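Local coordinates for protein lithostathine-1-alpha (Homo sapiens, PDB 1QDD) that probably inhibits the precipitation of calcium carbonate and has been linked to regeneration in pancreas and brain, at residues 34-37 with 38-42; 60-63 with 64-68. The protein carries 1 engineered substitution. All blocks are in the same frame, centred on the assembly; numbering follows the deposited sequence.

Contact 1. Residues 34-37 with 38-42; sequences TWVD and ADLYC
A38 N donates to T34 O at 2.9 Å, and with this bond the first helix of the C-type lectin fold, 35-44, begins to wind. T34 stands at its N-cap: besides lending its carbonyl to A38, it offers OG1 to D37 N, a weak capping bond of 3.3 Å that gives a first-turn amide a side-chain acceptor. From here the i to i+4 pattern repeats. D39 N reaches W35 O at 3.0 Å, L40 N reaches V36 O at the same distance, and Y41 N meets D37 O at 3.1 Å.

The side chains divide the helix into two faces. Inward, W35 gives its indole N-H to I78 O and stacks on H81, with W77 edge-to-face, while A38 packs against L50 and F138. D39 OD1 is gripped by L50 N, N49 ND2 and S92 OG, so a buried carboxylate oxygen has three hydrogen-bonding partners and a negative charge there would probably be stabilised. One turn further on, the disulfide from C42 to C140 ties the helix to strand 136-143.

On the exposed side an apolar pair spans one turn. V36 and L40 lie side by side and point the same way. With CG1 of V36 anti to the backbone N (chi1 169°), this branch comes within 4.1 Å of L40 CD1, and V36 CG2 is left at the edge of the W35 ring. L40 keeps CG anti to its own carbonyl carbon (chi1 -73°), which folds the chain back over the preceding turn and lays CG 3.4 Å from V36 O.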
loop_
_atom_site.group_PDB
_atom_site.type_symbol
_atom_site.label_atom_id
_atom_site.label_comp_id
_atom_site.label_asym_id
_atom_site.label_seq_id
_atom_site.Cartn_x
_atom_site.Cartn_y
_atom_site.Cartn_z
ATOM N N THR A 34 10.735 8.244 2.748
ATOM C CA THR A 34 10.446 8.519 1.344
ATOM C C THR A 34 9.747 7.317 0.700
ATOM O O THR A 34 9.820 6.203 1.229
ATOM C CB THR A 34 11.717 8.864 0.544
ATOM O OG1 THR A 34 12.532 7.688 0.535
ATOM C CG2 THR A 34 12.480 10.040 1.126
ATOM N N TRP A 35 9.124 7.502 -0.464
ATOM C CA TRP A 35 8.422 6.398 -1.114
ATOM C C TRP A 35 9.336 5.212 -1.389
ATOM O O TRP A 35 9.001 4.062 -1.080
ATOM C CB TRP A 35 7.744 6.894 -2.393
ATOM C CG TRP A 35 6.891 5.877 -3.092
ATOM C CD1 TRP A 35 5.541 5.707 -2.980
ATOM C CD2 TRP A 35 7.309 4.919 -4.070
ATOM N NE1 TRP A 35 5.092 4.691 -3.795
ATOM C CE2 TRP A 35 6.178 4.193 -4.474
ATOM C CE3 TRP A 35 8.551 4.603 -4.642
ATOM C CZ2 TRP A 35 6.245 3.143 -5.390
ATOM C CZ3 TRP A 35 8.618 3.563 -5.565
ATOM C CH2 TRP A 35 7.468 2.851 -5.914
ATOM N N VAL A 36 10.536 5.473 -1.935
ATOM C CA VAL A 36 11.486 4.394 -2.226
ATOM C C VAL A 36 11.935 3.657 -0.973
ATOM O O VAL A 36 12.032 2.430 -0.941
ATOM C CB VAL A 36 12.713 4.932 -2.992
ATOM C CG1 VAL A 36 13.843 3.912 -3.088
ATOM C CG2 VAL A 36 12.311 5.373 -4.395
ATOM N N ASP A 37 12.248 4.391 0.090
ATOM C CA ASP A 37 12.702 3.807 1.346
ATOM C C ASP A 37 11.597 3.012 2.037
ATOM O O ASP A 37 11.876 1.969 2.640
ATOM C CB ASP A 37 13.307 4.866 2.269
ATOM C CG ASP A 37 14.650 5.387 1.779
ATOM O OD1 ASP A 37 15.248 4.781 0.872
ATOM O OD2 ASP A 37 15.112 6.421 2.314
ATOM N N ALA A 38 10.340 3.430 1.907
ATOM C CA ALA A 38 9.193 2.693 2.431
ATOM C C ALA A 38 9.040 1.375 1.673
ATOM O O ALA A 38 8.871 0.323 2.306
ATOM C CB ALA A 38 7.937 3.535 2.341
ATOM N N ASP A 39 9.122 1.399 0.343
ATOM C CA ASP A 39 9.015 0.152 -0.417
ATOM C C ASP A 39 10.152 -0.810 -0.077
ATOM O O ASP A 39 9.907 -2.018 0.036
ATOM C CB ASP A 39 8.947 0.438 -1.913
ATOM C CG ASP A 39 8.496 -0.760 -2.718
ATOM O OD1 ASP A 39 7.347 -1.223 -2.578
ATOM O OD2 ASP A 39 9.304 -1.281 -3.525
ATOM N N LEU A 40 11.357 -0.310 0.139
ATOM C CA LEU A 40 12.479 -1.162 0.555
ATOM C C LEU A 40 12.236 -1.787 1.910
ATOM O O LEU A 40 12.538 -2.975 2.112
ATOM C CB LEU A 40 13.786 -0.360 0.527
ATOM C CG LEU A 40 14.346 -0.033 -0.858
ATOM C CD1 LEU A 40 15.523 0.930 -0.755
ATOM C CD2 LEU A 40 14.757 -1.285 -1.620
ATOM N N TYR A 41 11.646 -1.077 2.879
ATOM C CA TYR A 41 11.312 -1.653 4.171
ATOM C C TYR A 41 10.364 -2.825 3.962
ATOM O O TYR A 41 10.522 -3.929 4.512
ATOM C CB TYR A 41 10.699 -0.609 5.129
ATOM C CG TYR A 41 10.329 -1.183 6.480
ATOM C CD1 TYR A 41 11.172 -1.030 7.584
ATOM C CD2 TYR A 41 9.158 -1.893 6.693
ATOM C CE1 TYR A 41 10.848 -1.569 8.821
ATOM C CE2 TYR A 41 8.838 -2.446 7.909
ATOM C CZ TYR A 41 9.682 -2.275 8.979
ATOM O OH TYR A 41 9.348 -2.831 10.204
ATOM N N CYS A 42 9.314 -2.615 3.146
ATOM C CA CYS A 42 8.358 -3.681 2.894
ATOM C C CYS A 42 8.999 -4.906 2.248
ATOM O O CYS A 42 8.608 -6.043 2.557
ATOM C CB CYS A 42 7.200 -3.201 2.034
ATOM S SG CYS A 42 6.196 -1.830 2.620
#

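Contact 2. Residues 60-63 with 64-68; sequences AFVA and SLIKE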
loop_
_atom_site.group_PDB
_atom_site.type_symbol
_atom_site.label_atom_id
_atom_site.label_comp_id
_atom_site.label_asym_id
_atom_site.label_seq_id
_atom_site.Cartn_x
_atom_site.Cartn_y
_atom_site.Cartn_z
ATOM N N ALA A 60 -11.221 -0.728 0.894
ATOM C CA ALA A 60 -12.000 -0.572 2.118
ATOM C C ALA A 60 -11.293 -1.238 3.281
ATOM O O ALA A 60 -11.264 -0.677 4.400
ATOM C CB ALA A 60 -13.402 -1.128 1.920
ATOM N N PHE A 61 -10.709 -2.403 3.110
ATOM C CA PHE A 61 -9.940 -3.085 4.134
ATOM C C PHE A 61 -8.754 -2.232 4.569
ATOM O O PHE A 61 -8.509 -2.045 5.779
ATOM C CB PHE A 61 -9.494 -4.473 3.642
ATOM C CG PHE A 61 -8.573 -5.150 4.622
ATOM C CD1 PHE A 61 -9.066 -5.779 5.747
ATOM C CD2 PHE A 61 -7.202 -5.106 4.434
ATOM C CE1 PHE A 61 -8.214 -6.370 6.662
ATOM C CE2 PHE A 61 -6.339 -5.691 5.344
ATOM C CZ PHE A 61 -6.850 -6.314 6.458
ATOM N N VAL A 62 -7.972 -1.728 3.624
ATOM C CA VAL A 62 -6.799 -0.903 3.935
ATOM C C VAL A 62 -7.186 0.374 4.669
ATOM O O VAL A 62 -6.553 0.749 5.688
ATOM C CB VAL A 62 -5.988 -0.632 2.657
ATOM C CG1 VAL A 62 -4.908 0.413 2.918
ATOM C CG2 VAL A 62 -5.366 -1.909 2.095
ATOM N N ALA A 63 -8.255 1.042 4.272
ATOM C CA ALA A 63 -8.738 2.239 4.967
ATOM C C ALA A 63 -9.096 1.919 6.412
ATOM O O ALA A 63 -8.764 2.685 7.345
ATOM C CB ALA A 63 -9.907 2.857 4.211
ATOM N N SER A 64 -9.766 0.806 6.659
ATOM C CA SER A 64 -10.167 0.391 8.000
ATOM C C SER A 64 -8.958 0.094 8.865
ATOM O O SER A 64 -8.910 0.459 10.059
ATOM C CB SER A 64 -11.092 -0.823 7.927
ATOM O OG SER A 64 -10.411 -2.050 7.832
ATOM N N LEU A 65 -7.938 -0.552 8.326
ATOM C CA LEU A 65 -6.699 -0.861 9.009
ATOM C C LEU A 65 -5.995 0.395 9.481
ATOM O O LEU A 65 -5.509 0.489 10.622
ATOM C CB LEU A 65 -5.800 -1.668 8.068
ATOM C CG LEU A 65 -4.504 -2.210 8.673
ATOM C CD1 LEU A 65 -4.808 -3.247 9.744
ATOM C CD2 LEU A 65 -3.620 -2.842 7.609
ATOM N N ILE A 66 -5.920 1.414 8.644
ATOM C CA ILE A 66 -5.295 2.690 9.004
ATOM C C ILE A 66 -6.114 3.360 10.097
ATOM O O ILE A 66 -5.556 3.843 11.105
ATOM C CB ILE A 66 -5.097 3.593 7.781
ATOM C CG1 ILE A 66 -4.138 2.959 6.773
ATOM C CG2 ILE A 66 -4.577 4.952 8.246
ATOM C CD1 ILE A 66 -4.207 3.570 5.387
ATOM N N LYS A 67 -7.426 3.453 9.960
ATOM C CA LYS A 67 -8.286 4.078 10.965
ATOM C C LYS A 67 -8.175 3.379 12.308
ATOM O O LYS A 67 -8.073 4.052 13.355
ATOM C CB LYS A 67 -9.731 4.097 10.468
ATOM C CG LYS A 67 -10.052 5.172 9.445
ATOM C CD LYS A 67 -11.544 5.497 9.444
ATOM C CE LYS A 67 -11.810 6.790 10.195
ATOM N NZ LYS A 67 -13.020 6.703 11.055
ATOM N N GLU A 68 -8.134 2.063 12.352
ATOM C CA GLU A 68 -8.034 1.288 13.578
ATOM C C GLU A 68 -6.735 1.476 14.334
ATOM O O GLU A 68 -6.668 1.254 15.561
ATOM C CB GLU A 68 -8.294 -0.200 13.266
ATOM C CG GLU A 68 -9.771 -0.464 12.994
ATOM C CD GLU A 68 -10.090 -1.887 12.591
ATOM O OE1 GLU A 68 -9.212 -2.767 12.687
ATOM O OE2 GLU A 68 -11.247 -2.138 12.183
#
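S64 bonds twice to the turn before it. Its amide gives N-H to A60 O at 3.1 Å, as the helix requires, and its hydroxyl OG donates to F61 O at 2.8 Å. The torsion responsible (chi1 84°) sets OG between the backbone N and the carbonyl carbon, from where it approaches F61 O well off the carbonyl direction, at a C=O...O angle of 125°. L65 N comes to that same oxygen at 3.0 Å, more nearly in line (159°), so F61 O serves two donors at once. This is the second helix of the C-type lectin fold, 56-68. The F61 ring stacks on Y21 and meets Y26 edge-to-face. I66, bonded through N to V62 O, brings the only apolar side-chain pair of the contact: its CD1 lies 4.1 Å from V62 CG1, the two chains crossing obliquely. Both side chains also rest on L118 of strand 115-119, and I66 touches F124 and T71 besides. K67 closes the series, its N held by A63 O at 3.0 Å, while its CG lies 3.5 Å from that oxygen before the exposed chain, bent at chi3 and chi4, leads away from the 60-63 turn.

Contacts 1 and 2 are one principle used twice: i to i+4 bonds hold successive turns together while side chains reach into the fold. Their centres are 20 Å apart, on opposite sides of the chain's centre, and the two do not touch. Each is partly buried, yet their inner faces differ in chemistry. Helix 35-44 faces the fold with mixed means, a gripped carboxylate, an indole and a disulfide, and meets strands 24-33, 49-50 and 136-143. Helix 56-68 packs aliphatic side chains on strand 115-119 and sets a phenylalanine among tyrosine rings. Their apolar i to i+4 pairs are placed inversely: V36 with L40 is exposed, whereas V62 with I66 is buried.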